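Local atomic coordinates of iminosuccinate reductase (Paracoccus denitrificans, PDB entry 6RQA), a protein that catalyses the NADH-dependent reduction of iminosuccinate to L-aspartate, regenerating the amino group donor for the first step of the beta-hydroxyaspartate cycle. Residues 41-44 with 45-49; 201-204 with 205-209; 265-268 with 269-273; 292-296 with 297-301. All blocks are in the same frame, centred on the assembly; numbering follows the deposited sequence.

Contact 1 of 4, residues 41-44 with 45-49; sequences EAIE and AVFAS
Ile43 and Phe47 meet one turn apart on the alpha-helix 36-51, an i to i+4 pair on its buried flank. The apolar contact comes first: methyl CG2 of Ile43 lies 3.4 Å from CE2 of Phe47, and the two side chains meet at a slant. Because Ile43 places CG1 beside its backbone N (chi1 -61°), CG2 falls anti to that nitrogen, where it meets the CD2-CE2 side of the ring. Around this pair, Ile43 also packs on the NAD+-binding Arg131 of helix 125-143, while Phe47 touches Ala135 and Gln318. An alanine in place of Phe47 removes the ring from Ile43 CG2 and would probably open a gap toward Ala135 and Gln318.

The polar contacts along the backbone are regular i to i+4 hydrogen bonds. Val46 N donates to Ala42 O at 3.1 Å, Phe47 N to Ile43 O at 3.0 Å and Ala48 N to Glu44 O at 3.3 Å; the latter two are the straighter. Charge enters through Glu44, whose CG is anti to the backbone N (chi1 167°) and whose chain, extended beyond it, carries OE1 to a salt bridge with Lys141 and a hydrogen bond with Tyr142, tying the helix to 125-143. At the far end Ala45 O is gripped twice from opposite faces of its carbonyl plane, by Ser49 N at 3.0 Å and by Ser49 OG at 3.1 Å.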
loop_
_atom_site.group_PDB
_atom_site.type_symbol
_atom_site.label_atom_id
_atom_site.label_comp_id
_atom_site.label_asym_id
_atom_site.label_seq_id
_atom_site.Cartn_x
_atom_site.Cartn_y
_atom_site.Cartn_z
ATOM N N GLU A 41 -10.247 19.277 14.752
ATOM C CA GLU A 41 -10.249 18.452 15.956
ATOM C C GLU A 41 -9.645 17.079 15.692
ATOM O O GLU A 41 -8.973 16.512 16.562
ATOM C CB GLU A 41 -11.671 18.313 16.499
ATOM C CG GLU A 41 -12.309 19.623 16.927
ATOM C CD GLU A 41 -13.705 19.430 17.489
ATOM O OE1 GLU A 41 -14.236 20.380 18.104
ATOM O OE2 GLU A 41 -14.269 18.329 17.319
ATOM N N ALA A 42 -9.872 16.527 14.498
ATOM C CA ALA A 42 -9.319 15.215 14.178
ATOM C C ALA A 42 -7.804 15.277 14.041
ATOM O O ALA A 42 -7.084 14.437 14.594
ATOM C CB ALA A 42 -9.954 14.674 12.898
ATOM N N ILE A 43 -7.300 16.278 13.316
ATOM C CA ILE A 43 -5.867 16.359 13.054
ATOM C C ILE A 43 -5.110 16.771 14.311
ATOM O O ILE A 43 -3.998 16.291 14.565
ATOM C CB ILE A 43 -5.600 17.322 11.881
ATOM C CG1 ILE A 43 -6.292 16.810 10.615
ATOM C CG2 ILE A 43 -4.112 17.488 11.645
ATOM C CD1 ILE A 43 -6.029 15.352 10.320
ATOM N N GLU A 44 -5.694 17.659 15.117
ATOM C CA GLU A 44 -5.059 18.040 16.374
ATOM C C GLU A 44 -4.873 16.832 17.283
ATOM O O GLU A 44 -3.803 16.647 17.874
ATOM C CB GLU A 44 -5.886 19.118 17.075
ATOM C CG GLU A 44 -5.495 19.363 18.521
ATOM C CD GLU A 44 -6.308 20.469 19.161
ATOM O OE1 GLU A 44 -5.765 21.578 19.348
ATOM O OE2 GLU A 44 -7.495 20.231 19.470
ATOM N N ALA A 45 -5.900 15.986 17.391
ATOM C CA ALA A 45 -5.788 14.786 18.210
ATOM C C ALA A 45 -4.763 13.810 17.646
ATOM O O ALA A 45 -4.090 13.113 18.413
ATOM C CB ALA A 45 -7.151 14.107 18.337
ATOM N N VAL A 46 -4.626 13.750 16.320
ATOM C CA VAL A 46 -3.691 12.803 15.718
ATOM C C VAL A 46 -2.250 13.237 15.965
ATOM O O VAL A 46 -1.362 12.398 16.158
ATOM C CB VAL A 46 -3.997 12.628 14.218
ATOM C CG1 VAL A 46 -2.752 12.855 13.366
ATOM C CG2 VAL A 46 -4.555 11.239 13.966
ATOM N N PHE A 47 -1.994 14.548 15.973
ATOM C CA PHE A 47 -0.659 15.032 16.311
ATOM C C PHE A 47 -0.289 14.662 17.741
ATOM O O PHE A 47 0.860 14.299 18.019
ATOM C CB PHE A 47 -0.580 16.546 16.111
ATOM C CG PHE A 47 -0.202 16.955 14.716
ATOM C CD1 PHE A 47 1.115 16.879 14.296
ATOM C CD2 PHE A 47 -1.155 17.426 13.828
ATOM C CE1 PHE A 47 1.474 17.255 13.018
ATOM C CE2 PHE A 47 -0.801 17.807 12.545
ATOM C CZ PHE A 47 0.514 17.720 12.140
ATOM N N ALA A 48 -1.251 14.741 18.661
ATOM C CA ALA A 48 -0.980 14.370 20.046
ATOM C C ALA A 48 -0.744 12.870 20.182
ATOM O O ALA A 48 0.134 12.441 20.941
ATOM C CB ALA A 48 -2.133 14.819 20.943
ATOM N N SER A 49 -1.512 12.057 19.452
ATOM C CA SER A 49 -1.336 10.610 19.526
ATOM C C SER A 49 0.028 10.189 18.994
ATOM O O SER A 49 0.647 9.258 19.522
ATOM C CB SER A 49 -2.453 9.904 18.758
ATOM O OG SER A 49 -3.722 10.214 19.303
#

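Contact 2 of 4, residues 201-204 with 205-209; sequences EAVE and LDRLG
An extended Glu201 side chain, its CG anti to the backbone N (chi1 168°), reaches the guanidinium of Arg207, whose chain bends at chi3 (56°) to present NH1 and NH2 end-on. The salt bridge is two-pronged: NH1 of Arg207 lies 3.1 Å from OE1 of Glu201, and NH2 of Arg207 lies 3.2 Å from OE2 of Glu201. It is not coplanar, however. The carboxylate and guanidinium planes stand 74° apart, and both oxygens are approached from above the carboxylate plane. Second partners extend the charge network, with Lys175 on Glu201 OE2 and Glu211 on Arg207 NH2.

Val203 covers one face of the guanidinium, its CG1 over the centre and 3.8 Å from Arg207 CZ. Its other methyl, CG2, meets Leu208 CB at 3.9 Å, while Leu208 itself packs on Trp179 and Ile154.

Glu204 O accepts a hydrogen bond from Leu208 N at 3.2 Å and a weak one from Arg207 N. Glu204 stands at the N-cap position, right before helix 205-211 and just after the edge strand 200-202: a tight strand-to-helix connection at the border of the parallel sheet of a Rossmann-type NAD-binding domain.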
loop_
_atom_site.group_PDB
_atom_site.type_symbol
_atom_site.label_atom_id
_atom_site.label_comp_id
_atom_site.label_asym_id
_atom_site.label_seq_id
_atom_site.Cartn_x
_atom_site.Cartn_y
_atom_site.Cartn_z
ATOM N N GLU A 201 -4.664 42.218 0.051
ATOM C CA GLU A 201 -3.768 43.067 -0.726
ATOM C C GLU A 201 -2.673 42.203 -1.329
ATOM O O GLU A 201 -1.895 41.587 -0.594
ATOM C CB GLU A 201 -3.152 44.175 0.136
ATOM C CG GLU A 201 -1.998 44.897 -0.548
ATOM C CD GLU A 201 -1.361 45.958 0.329
ATOM O OE1 GLU A 201 -0.830 46.945 -0.223
ATOM O OE2 GLU A 201 -1.390 45.806 1.566
ATOM N N ALA A 202 -2.524 42.210 -2.646
ATOM C CA ALA A 202 -1.423 41.456 -3.276
ATOM C C ALA A 202 -0.121 42.191 -2.996
ATOM O O ALA A 202 -0.126 43.381 -3.078
ATOM C CB ALA A 202 -1.657 41.347 -4.747
ATOM N N VAL A 203 0.948 41.486 -2.670
ATOM C CA VAL A 203 2.239 42.149 -2.361
ATOM C C VAL A 203 3.388 41.341 -2.935
ATOM O O VAL A 203 3.152 40.355 -3.556
ATOM C CB VAL A 203 2.473 42.307 -0.858
ATOM C CG1 VAL A 203 1.504 43.266 -0.219
ATOM C CG2 VAL A 203 2.477 40.972 -0.159
ATOM N N GLU A 204 4.581 41.899 -2.854
ATOM C CA GLU A 204 5.793 41.155 -3.244
ATOM C C GLU A 204 6.366 40.546 -1.964
ATOM O O GLU A 204 6.020 40.979 -0.881
ATOM C CB GLU A 204 6.773 41.994 -4.065
ATOM C CG GLU A 204 6.193 42.596 -5.330
ATOM C CD GLU A 204 5.693 41.727 -6.474
ATOM O OE1 GLU A 204 4.899 42.235 -7.284
ATOM O OE2 GLU A 204 6.091 40.567 -6.576
ATOM N N LEU A 205 7.247 39.586 -2.115
ATOM C CA LEU A 205 7.771 38.794 -1.005
ATOM C C LEU A 205 8.560 39.619 0.004
ATOM O O LEU A 205 8.699 39.190 1.154
ATOM C CB LEU A 205 8.644 37.656 -1.537
ATOM C CG LEU A 205 7.883 36.497 -2.181
ATOM C CD1 LEU A 205 8.833 35.382 -2.588
ATOM C CD2 LEU A 205 6.816 35.975 -1.234
ATOM N N ASP A 206 9.081 40.783 -0.389
ATOM C CA ASP A 206 9.815 41.606 0.567
ATOM C C ASP A 206 8.886 42.177 1.632
ATOM O O ASP A 206 9.234 42.200 2.818
ATOM C CB ASP A 206 10.562 42.727 -0.159
ATOM C CG ASP A 206 9.658 43.556 -1.047
ATOM O OD1 ASP A 206 8.818 42.966 -1.756
ATOM O OD2 ASP A 206 9.784 44.798 -1.033
ATOM N N ARG A 207 7.697 42.635 1.233
ATOM C CA ARG A 207 6.731 43.136 2.205
ATOM C C ARG A 207 6.044 42.010 2.965
ATOM O O ARG A 207 5.702 42.183 4.139
ATOM C CB ARG A 207 5.675 44.002 1.515
ATOM C CG ARG A 207 6.103 45.427 1.210
ATOM C CD ARG A 207 4.920 46.236 0.693
ATOM N NE ARG A 207 3.797 46.210 1.629
ATOM C CZ ARG A 207 2.559 46.588 1.326
ATOM N NH1 ARG A 207 2.274 47.019 0.104
ATOM N NH2 ARG A 207 1.602 46.529 2.243
ATOM N N LEU A 208 5.828 40.862 2.318
ATOM C CA LEU A 208 5.139 39.760 2.980
ATOM C C LEU A 208 5.953 39.238 4.158
ATOM O O LEU A 208 5.420 39.034 5.254
ATOM C CB LEU A 208 4.851 38.644 1.972
ATOM C CG LEU A 208 3.891 37.522 2.383
ATOM C CD1 LEU A 208 3.125 37.012 1.173
ATOM C CD2 LEU A 208 4.633 36.374 3.052
ATOM N N GLY A 209 7.254 39.024 3.953
ATOM C CA GLY A 209 8.104 38.548 5.030
ATOM C C GLY A 209 8.224 39.511 6.193
ATOM O O GLY A 209 8.498 39.080 7.318
#

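Contact 3 of 4, residues 265-268 with 269-273; sequences VAQS and VSIGE
Ser270 folds its hydroxyl back over the preceding turn of helix 265-270, which puts OG 2.9 Å from Ala266 O and 3.3 Å from Gln267 O. The torsion responsible is chi1 of 58°, with OG lodged between the backbone N and the carbonyl carbon.

Val269 turns its methyls to the carbonyls one turn back: CG2 is 3.3 Å from Ala266 O, and CG1 is 3.5 Å from Val265 O. Outside the turn its side chain also rests on Glu285. A glycine in place of Val269 would probably open a gap over the Val265 and Ala266 carbonyls and leave Glu285 without its apolar neighbour.

Ile271 takes the same rotation as Ser270 (chi1 58°), which lays CG1 beside Gln267 at 3.9 Å from that residue's CB; the two side chains run next to each other and point the same way. For Ser268, chi1 of 174° sets OG anti to the backbone N, and this hydroxyl hydrogen-bonds Asp311.

Several N-H groups gather on one acceptor. Gln267 O takes Ile271 N at 2.8 Å and Gly272 N at 2.8 Å, both only slightly tilted from its carbonyl plane, and Ser270 N from high above that plane. Beyond the turn, Glu273 hydrogen-bonds Thr242, an NAD+-binding residue, which links this segment to the cofactor site. Three backbone N-H groups converging on one oxygen would be expected to offset part of the partial negative charge on Gln267 O.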
loop_
_atom_site.group_PDB
_atom_site.type_symbol
_atom_site.label_atom_id
_atom_site.label_comp_id
_atom_site.label_asym_id
_atom_site.label_seq_id
_atom_site.Cartn_x
_atom_site.Cartn_y
_atom_site.Cartn_z
ATOM N N VAL A 265 9.550 13.445 11.371
ATOM C CA VAL A 265 10.930 13.911 11.253
ATOM C C VAL A 265 11.657 13.178 10.134
ATOM O O VAL A 265 12.524 13.753 9.464
ATOM C CB VAL A 265 11.663 13.753 12.601
ATOM C CG1 VAL A 265 13.044 14.391 12.539
ATOM C CG2 VAL A 265 10.838 14.358 13.730
ATOM N N ALA A 266 11.318 11.905 9.911
ATOM C CA ALA A 266 11.958 11.142 8.845
ATOM C C ALA A 266 11.629 11.719 7.473
ATOM O O ALA A 266 12.505 11.806 6.605
ATOM C CB ALA A 266 11.538 9.675 8.929
ATOM N N GLN A 267 10.374 12.119 7.260
ATOM C CA GLN A 267 9.991 12.700 5.978
ATOM C C GLN A 267 10.446 14.147 5.847
ATOM O O GLN A 267 10.736 14.600 4.734
ATOM C CB GLN A 267 8.474 12.613 5.789
ATOM C CG GLN A 267 7.915 11.200 5.872
ATOM C CD GLN A 267 6.416 11.151 5.639
ATOM O OE1 GLN A 267 5.831 12.084 5.089
ATOM N NE2 GLN A 267 5.786 10.060 6.063
ATOM N N SER A 268 10.521 14.880 6.960
ATOM C CA SER A 268 10.910 16.286 6.900
ATOM C C SER A 268 12.332 16.450 6.378
ATOM O O SER A 268 12.610 17.358 5.587
ATOM C CB SER A 268 10.772 16.928 8.280
ATOM O OG SER A 268 11.274 18.253 8.274
ATOM N N VAL A 269 13.248 15.577 6.808
ATOM C CA VAL A 269 14.647 15.684 6.398
ATOM C C VAL A 269 14.911 15.114 5.014
ATOM O O VAL A 269 15.981 15.366 4.448
ATOM C CB VAL A 269 15.569 14.978 7.409
ATOM C CG1 VAL A 269 15.396 15.580 8.794
ATOM C CG2 VAL A 269 15.283 13.485 7.431
ATOM N N SER A 270 13.970 14.357 4.451
ATOM C CA SER A 270 14.151 13.714 3.156
ATOM C C SER A 270 13.321 14.352 2.053
ATOM O O SER A 270 13.865 14.742 1.016
ATOM C CB SER A 270 13.813 12.220 3.264
ATOM O OG SER A 270 12.488 12.031 3.728
ATOM N N ILE A 271 12.009 14.470 2.249
ATOM C CA ILE A 271 11.125 15.045 1.239
ATOM C C ILE A 271 10.542 16.386 1.655
ATOM O O ILE A 271 9.947 17.073 0.808
ATOM C CB ILE A 271 9.985 14.072 0.868
ATOM C CG1 ILE A 271 9.169 13.707 2.109
ATOM C CG2 ILE A 271 10.547 12.824 0.206
ATOM C CD1 ILE A 271 7.988 12.809 1.825
ATOM N N GLY A 272 10.691 16.786 2.915
ATOM C CA GLY A 272 10.143 18.035 3.393
ATOM C C GLY A 272 11.021 19.223 3.050
ATOM O O GLY A 272 11.974 19.139 2.275
ATOM N N GLU A 273 10.678 20.363 3.653
ATOM C CA GLU A 273 11.418 21.593 3.387
ATOM C C GLU A 273 12.818 21.547 3.989
ATOM O O GLU A 273 13.736 22.193 3.469
ATOM C CB GLU A 273 10.639 22.795 3.924
ATOM C CG GLU A 273 11.172 24.149 3.477
ATOM C CD GLU A 273 11.165 24.312 1.967
ATOM O OE1 GLU A 273 12.203 24.719 1.408
ATOM O OE2 GLU A 273 10.122 24.028 1.342
#

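Contact 4 of 4, residues 292-296 with 297-301; sequences GAVVA and GDDPG
Val294 carries much of this contact, packing against both Asp299 and Gly301. Its CG2 lies 3.7 Å from Asp299 CB and 3.8 Å from Gly301 CA, and the Val294 and Asp299 side chains pass each other at an angle. On the backbone side, Val294 CA makes a CA-H...O contact of 3.4 Å with Asp299 O. The valine also packs on Tyr142 and Phe261.

Gly297 is the pivot. With phi at 82° it is the first residue to leave helical geometry, and a side chain here would press on the carbonyl O of Ala296. Two weak bonds run back into the last turn, from Gly297 N to Val294 O at 3.3 Å and from Asp298 N to Ala293 O at 2.9 Å, which defines a Schellman motif closing helix 291-295.

Asp299 follows directly, and its N gives Ala293 O a second donor at 2.8 Å, approaching from well above the carbonyl plane. The backbone sets Asp299 CB against Ala293 CB; chi1 of -167°, with CG anti to the backbone N, then points the carboxylate so that OD1 meets Gly301 N. This 2.7 Å bond uses the anti lone pair of OD1, an Asx turn that bends the chain around Pro300, while Gly301 O is bonded by Arg259.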
loop_
_atom_site.group_PDB
_atom_site.type_symbol
_atom_site.label_atom_id
_atom_site.label_comp_id
_atom_site.label_asym_id
_atom_site.label_seq_id
_atom_site.Cartn_x
_atom_site.Cartn_y
_atom_site.Cartn_z
ATOM N N GLY A 292 3.428 17.724 17.226
ATOM C CA GLY A 292 2.586 17.003 18.164
ATOM C C GLY A 292 3.064 17.100 19.599
ATOM O O GLY A 292 2.252 17.095 20.529
ATOM N N ALA A 293 4.382 17.178 19.804
ATOM C CA ALA A 293 4.906 17.331 21.157
ATOM C C ALA A 293 4.471 18.653 21.775
ATOM O O ALA A 293 4.317 18.746 22.999
ATOM C CB ALA A 293 6.430 17.219 21.151
ATOM N N VAL A 294 4.270 19.682 20.950
ATOM C CA VAL A 294 3.714 20.934 21.450
ATOM C C VAL A 294 2.242 20.757 21.799
ATOM O O VAL A 294 1.753 21.306 22.794
ATOM C CB VAL A 294 3.920 22.057 20.418
ATOM C CG1 VAL A 294 3.427 23.387 20.968
ATOM C CG2 VAL A 294 5.382 22.146 20.016
ATOM N N VAL A 295 1.515 19.983 20.989
ATOM C CA VAL A 295 0.097 19.755 21.249
ATOM C C VAL A 295 -0.089 18.922 22.511
ATOM O O VAL A 295 -0.985 19.189 23.320
ATOM C CB VAL A 295 -0.567 19.094 20.027
ATOM C CG1 VAL A 295 -2.058 18.916 20.261
ATOM C CG2 VAL A 295 -0.311 19.917 18.772
ATOM N N ALA A 296 0.754 17.910 22.704
ATOM C CA ALA A 296 0.656 17.031 23.862
ATOM C C ALA A 296 1.212 17.653 25.137
ATOM O O ALA A 296 1.205 16.990 26.181
ATOM C CB ALA A 296 1.374 15.708 23.583
ATOM N N GLY A 297 1.695 18.892 25.082
ATOM C CA GLY A 297 2.214 19.561 26.255
ATOM C C GLY A 297 3.642 19.221 26.622
ATOM O O GLY A 297 4.151 19.758 27.614
ATOM N N ASP A 298 4.309 18.352 25.860
ATOM C CA ASP A 298 5.686 17.981 26.166
ATOM C C ASP A 298 6.699 18.997 25.654
ATOM O O ASP A 298 7.830 19.026 26.151
ATOM C CB ASP A 298 6.003 16.602 25.583
ATOM C CG ASP A 298 5.152 15.501 26.190
ATOM O OD1 ASP A 298 3.934 15.470 25.919
ATOM O OD2 ASP A 298 5.703 14.667 26.940
ATOM N N ASP A 299 6.325 19.823 24.681
ATOM C CA ASP A 299 7.208 20.827 24.116
ATOM C C ASP A 299 6.605 22.209 24.329
ATOM O O ASP A 299 5.424 22.418 24.016
ATOM C CB ASP A 299 7.433 20.568 22.613
ATOM C CG ASP A 299 8.575 21.390 22.034
ATOM O OD1 ASP A 299 8.572 22.629 22.183
ATOM O OD2 ASP A 299 9.480 20.788 21.417
ATOM N N PRO A 300 7.365 23.170 24.863
ATOM C CA PRO A 300 6.803 24.518 25.048
ATOM C C PRO A 300 6.471 25.215 23.742
ATOM O O PRO A 300 5.569 26.061 23.718
ATOM C CB PRO A 300 7.905 25.255 25.825
ATOM C CG PRO A 300 9.158 24.502 25.517
ATOM C CD PRO A 300 8.745 23.067 25.366
ATOM N N GLY A 301 7.170 24.891 22.656
ATOM C CA GLY A 301 6.836 25.434 21.356
ATOM C C GLY A 301 7.688 26.612 20.931
ATOM O O GLY A 301 8.912 26.497 20.824
#

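Contacts 1 and 4 are the pair that touch: their centres are 12 Å apart, and Glu44 O meets Val295 CG1 at 3.7 Å while Phe47 CB meets Gly292 CA at 3.8 Å, so helices 36-51 and 291-295 pack directly. Contact 3 stands off from each by about 9 Å between nearest atoms. Contact 2 is remote, its centre 32 Å from that of contact 1, across the centre of the chain. The bound NAD relates three of them, since it lies about 9 Å from the side chain of Phe47, about 9 Å from that of Leu205 and about 8 Å from Gly272. Contact 4 is plain packing away from the NAD-binding residues.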